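Local coordinates for protein Atg1 tMIT (Kluyveromyces marxianus, PDB 4P1N) that belongs to a serine/threonine kinase essential for autophagy, where it is required for autophagosome formation, and involved in cytoplasm-to-vacuole transport, at residues E97-C102 and L162-L167; C102-L107 and P180-E185. All coordinates share one frame; numbering follows the deposited sequence.

Interaction 1. Residues E97-C102 and L162-L167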
# COMPACT_ATOMS: atom_id res chain seq x y z
N GLU B 97 -12.96 8.24 28.71
CA GLU B 97 -13.11 7.35 27.59
C GLU B 97 -12.23 7.82 26.45
O GLU B 97 -11.56 7.01 25.79
CB GLU B 97 -14.58 7.28 27.16
CG GLU B 97 -15.00 5.92 26.64
CD GLU B 97 -16.51 5.78 26.47
OE1 GLU B 97 -17.28 6.38 27.25
OE2 GLU B 97 -16.93 5.04 25.55
N LEU B 98 -12.22 9.14 26.23
CA LEU B 98 -11.38 9.74 25.22
C LEU B 98 -9.91 9.43 25.45
O LEU B 98 -9.20 8.99 24.54
CB LEU B 98 -11.57 11.26 25.15
CG LEU B 98 -11.00 11.88 23.87
CD1 LEU B 98 -11.86 11.49 22.66
CD2 LEU B 98 -10.91 13.38 23.97
N LYS B 99 -9.45 9.64 26.68
CA LYS B 99 -8.05 9.35 26.98
C LYS B 99 -7.71 7.87 26.72
O LYS B 99 -6.62 7.55 26.24
CB LYS B 99 -7.69 9.68 28.41
CG LYS B 99 -6.45 10.55 28.51
CD LYS B 99 -5.73 10.37 29.83
CE LYS B 99 -4.72 9.24 29.75
NZ LYS B 99 -3.62 9.45 30.73
N LYS B 100 -8.65 6.98 27.03
CA LYS B 100 -8.46 5.56 26.81
C LYS B 100 -8.36 5.23 25.30
O LYS B 100 -7.46 4.51 24.87
CB LYS B 100 -9.60 4.76 27.45
CG LYS B 100 -9.20 3.34 27.78
CD LYS B 100 -10.40 2.43 28.01
CE LYS B 100 -9.94 1.08 28.55
NZ LYS B 100 -10.70 -0.07 27.97
N LEU B 101 -9.28 5.78 24.52
CA LEU B 101 -9.26 5.61 23.09
C LEU B 101 -8.00 6.17 22.44
O LEU B 101 -7.46 5.57 21.53
CB LEU B 101 -10.49 6.26 22.46
CG LEU B 101 -11.82 5.52 22.64
CD1 LEU B 101 -12.97 6.40 22.16
CD2 LEU B 101 -11.83 4.20 21.91
N CYS B 102 -7.56 7.34 22.91
CA CYS B 102 -6.38 8.00 22.36
C CYS B 102 -5.12 7.14 22.61
O CYS B 102 -4.33 6.90 21.66
CB CYS B 102 -6.21 9.40 22.94
SG CYS B 102 -7.35 10.63 22.23
N LEU B 162 0.39 14.21 21.01
CA LEU B 162 0.26 15.63 21.34
C LEU B 162 -1.08 15.87 22.00
O LEU B 162 -1.18 16.61 22.98
CB LEU B 162 0.39 16.48 20.07
CG LEU B 162 0.80 17.94 20.25
CD1 LEU B 162 1.58 18.40 19.03
CD2 LEU B 162 -0.41 18.83 20.50
N LYS B 163 -2.11 15.22 21.48
CA LYS B 163 -3.41 15.25 22.14
C LYS B 163 -3.27 14.70 23.57
O LYS B 163 -3.80 15.29 24.52
CB LYS B 163 -4.45 14.47 21.33
CG LYS B 163 -5.84 14.55 21.92
CD LYS B 163 -6.94 14.44 20.88
CE LYS B 163 -8.12 15.34 21.24
NZ LYS B 163 -9.16 15.39 20.18
N LEU B 164 -2.52 13.62 23.73
CA LEU B 164 -2.36 13.03 25.06
C LEU B 164 -1.65 13.94 26.09
O LEU B 164 -2.10 14.02 27.24
CB LEU B 164 -1.72 11.64 25.01
CG LEU B 164 -2.64 10.44 25.30
CD1 LEU B 164 -4.14 10.72 25.23
CD2 LEU B 164 -2.30 9.30 24.38
N HIS B 165 -0.58 14.61 25.67
CA HIS B 165 0.06 15.66 26.48
C HIS B 165 -0.92 16.74 26.94
O HIS B 165 -0.87 17.21 28.09
CB HIS B 165 1.16 16.36 25.70
CG HIS B 165 2.52 15.80 25.95
ND1 HIS B 165 3.28 15.22 24.96
CD2 HIS B 165 3.26 15.74 27.08
CE1 HIS B 165 4.43 14.83 25.46
NE2 HIS B 165 4.44 15.12 26.75
N THR B 166 -1.77 17.17 26.01
CA THR B 166 -2.81 18.15 26.30
C THR B 166 -3.75 17.68 27.43
O THR B 166 -3.96 18.40 28.43
CB THR B 166 -3.59 18.50 25.02
OG1 THR B 166 -2.80 19.40 24.24
CG2 THR B 166 -4.95 19.15 25.32
N LEU B 167 -4.27 16.46 27.28
CA LEU B 167 -5.23 15.88 28.21
C LEU B 167 -4.63 15.59 29.58
O LEU B 167 -5.29 15.78 30.59
CB LEU B 167 -5.82 14.59 27.62
CG LEU B 167 -6.82 14.72 26.45
CD1 LEU B 167 -6.82 13.47 25.58
CD2 LEU B 167 -8.23 15.02 26.93
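This is a partly buried, mainly apolar helix-helix contact that lies toward one end of the molecule and joins the first turns of helix 95-129 to the last turns of helix 137-170. The two segments run nearly antiparallel, their directions 150° apart and their axes 10.3 Å from each other at closest approach. Cys102 and Leu164 sit at the centre. The methyl CD1 of Leu164 presses on CB of Cys102 at 3.4 Å, tighter than ordinary van der Waals contact, while its other methyl, CD2, reaches the Cys102 carbonyl carbon. The small cysteine suits this point because its SG turns aside, anti to its own carbonyl carbon, and borders the aliphatic chain of Lys163 with 4.1 Å between SG and CD. Both segments belong to the first MIT-type domain, and antiparallel pairing of this kind is how the helices of MIT three-helix bundles pack. An alanine in place of Leu164 would probably loosen this joint, since both methyls against Cys102, and the packing on Met103 and Leu106, would go. On one flank Lys99 crosses Leu164 at about a right angle, its CG 4.0 Å from Leu164 CD1, and slides past Leu167. The lysine chain, bent at chi3 (89°), carries NZ to a hydrogen bond with Asn168 and a salt bridge with Glu179, pairing an apolar stem with a polar tip. On the other flank Leu98 CD2 meets Leu167 CD2 at 4.3 Å.

Interaction 2. Residues C102-L107 and P180-E185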
# COMPACT_ATOMS: atom_id res chain seq x y z
N CYS B 102 -7.56 7.34 22.91
CA CYS B 102 -6.38 8.00 22.36
C CYS B 102 -5.12 7.14 22.61
O CYS B 102 -4.33 6.90 21.66
CB CYS B 102 -6.21 9.40 22.94
SG CYS B 102 -7.35 10.63 22.23
N MET B 103 -4.96 6.68 23.85
CA MET B 103 -3.87 5.79 24.17
C MET B 103 -3.90 4.50 23.35
O MET B 103 -2.89 4.10 22.84
CB MET B 103 -3.83 5.41 25.66
CG MET B 103 -2.65 6.00 26.39
SD MET B 103 -1.08 5.30 25.82
CE MET B 103 -0.35 4.79 27.39
N GLU B 104 -5.06 3.86 23.30
CA GLU B 104 -5.25 2.61 22.58
C GLU B 104 -4.89 2.77 21.11
O GLU B 104 -4.12 1.99 20.58
CB GLU B 104 -6.67 2.09 22.73
CG GLU B 104 -6.93 1.42 24.08
CD GLU B 104 -8.40 1.08 24.34
OE1 GLU B 104 -8.66 0.35 25.33
OE2 GLU B 104 -9.30 1.54 23.60
N SER B 105 -5.42 3.83 20.50
CA SER B 105 -5.14 4.11 19.11
C SER B 105 -3.63 4.36 18.89
O SER B 105 -3.02 3.79 17.99
CB SER B 105 -6.00 5.27 18.61
OG SER B 105 -6.05 5.27 17.17
N LEU B 106 -3.02 5.16 19.74
CA LEU B 106 -1.61 5.46 19.61
C LEU B 106 -0.78 4.21 19.64
O LEU B 106 0.09 4.05 18.80
CB LEU B 106 -1.13 6.32 20.78
CG LEU B 106 -0.03 7.35 20.55
CD1 LEU B 106 0.55 7.74 21.92
CD2 LEU B 106 1.08 6.99 19.57
N LEU B 107 -0.99 3.39 20.66
CA LEU B 107 -0.25 2.15 20.81
C LEU B 107 -0.37 1.23 19.59
O LEU B 107 0.62 0.61 19.17
CB LEU B 107 -0.72 1.40 22.09
CG LEU B 107 -0.43 2.12 23.43
CD1 LEU B 107 -0.86 1.23 24.58
CD2 LEU B 107 1.03 2.50 23.55
N PRO B 180 -5.40 2.23 35.21
CA PRO B 180 -4.86 0.91 34.85
C PRO B 180 -3.95 1.04 33.63
O PRO B 180 -4.29 1.81 32.74
CB PRO B 180 -6.11 0.11 34.50
CG PRO B 180 -7.09 1.13 34.02
CD PRO B 180 -6.82 2.36 34.85
N THR B 181 -2.81 0.35 33.62
CA THR B 181 -1.84 0.51 32.53
C THR B 181 -2.37 -0.22 31.29
O THR B 181 -2.80 -1.36 31.37
CB THR B 181 -0.43 -0.00 32.87
OG1 THR B 181 0.16 0.82 33.88
CG2 THR B 181 0.48 0.04 31.63
N ILE B 182 -2.35 0.48 30.17
CA ILE B 182 -2.82 -0.08 28.93
C ILE B 182 -1.64 -0.68 28.23
O ILE B 182 -0.63 0.01 28.03
CB ILE B 182 -3.50 0.96 28.05
CG1 ILE B 182 -4.70 1.55 28.79
CG2 ILE B 182 -3.94 0.31 26.73
CD1 ILE B 182 -5.33 2.75 28.14
N PHE B 183 -1.75 -1.97 27.94
CA PHE B 183 -0.74 -2.73 27.24
C PHE B 183 -1.27 -3.03 25.84
O PHE B 183 -2.38 -3.56 25.67
CB PHE B 183 -0.50 -4.08 27.92
CG PHE B 183 0.28 -3.99 29.20
CD1 PHE B 183 -0.37 -3.96 30.43
CD2 PHE B 183 1.68 -3.99 29.19
CE1 PHE B 183 0.35 -3.91 31.62
CE2 PHE B 183 2.40 -3.95 30.40
CZ PHE B 183 1.73 -3.91 31.60
N VAL B 184 -0.45 -2.76 24.84
CA VAL B 184 -0.82 -3.07 23.47
C VAL B 184 -1.03 -4.59 23.30
O VAL B 184 -1.84 -5.05 22.49
CB VAL B 184 0.23 -2.55 22.48
CG1 VAL B 184 1.49 -3.43 22.55
CG2 VAL B 184 -0.37 -2.56 21.07
N GLU B 185 -0.33 -5.41 24.08
CA GLU B 185 -0.45 -6.83 23.77
C GLU B 185 -1.79 -7.39 24.25
O GLU B 185 -2.36 -8.26 23.61
CB GLU B 185 0.78 -7.68 24.09
CG GLU B 185 1.71 -7.29 25.17
CD GLU B 185 2.41 -5.98 25.06
OE1 GLU B 185 3.55 -5.92 24.58
OE2 GLU B 185 1.87 -5.01 25.62
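OE2 of Glu104 is the best-held polar side-chain atom here, gripped by one salt bridge from Lys31 of helix 10-33; its companion OE1 has a long, weak ion pair with Lys100. The buried carboxylate is thus compensated by lysines, which would probably favour its charged form. The glutamate stem also serves the apolar contact: extended beyond CG, it crosses Ile182 at about a right angle, with Glu104 CG 4.1 Å from Ile182 CG2. Ile182 contributes most of the other side. Its CG2 also meets Leu107 CD1 at 3.9 Å, and its far methyl CD1 lies against CB of Met103, so that one beta-branched residue touches three side chains, Met103, Glu104 and Leu107, that lie on the same side of the helix. The contact thus ties helix 95-129, in the first MIT-type domain, to the extended lead-in and first turn of helix 184-204, in the range of the second. Phe183 holds the N-cap position and its CB is directed away from helix 95-129, whereas Val184, one residue on, turns inward: its CB is 4.1 Å from Leu107 CB, and its CG2, anti to the backbone N, stands 3.8 Å from the carbonyl O of Leu107. Met103 packs besides on a chain of another protein.

Overall arrangement
Both interactions use helix 95-129 and share Cys102, with centres about 11 Å apart. Interaction 1 lies farther out, about 20 Å from the chain centre, and pairs two helices within one MIT-type domain; interaction 2, at about 12 Å, joins that domain to the entry of the second. Both are partly buried: two of six touching residues are buried in interaction 1 and three of six in interaction 2, and none is fully exposed. Leucine and cysteine meet helix to helix in the first, whereas beta-branched Ile182 from the extended approach and Val184 from the next helix's first turn meet the helix in the second. Neither has a hydrogen bond between its segments. They touch directly where Lys100 CG packs on Ile182 CD1.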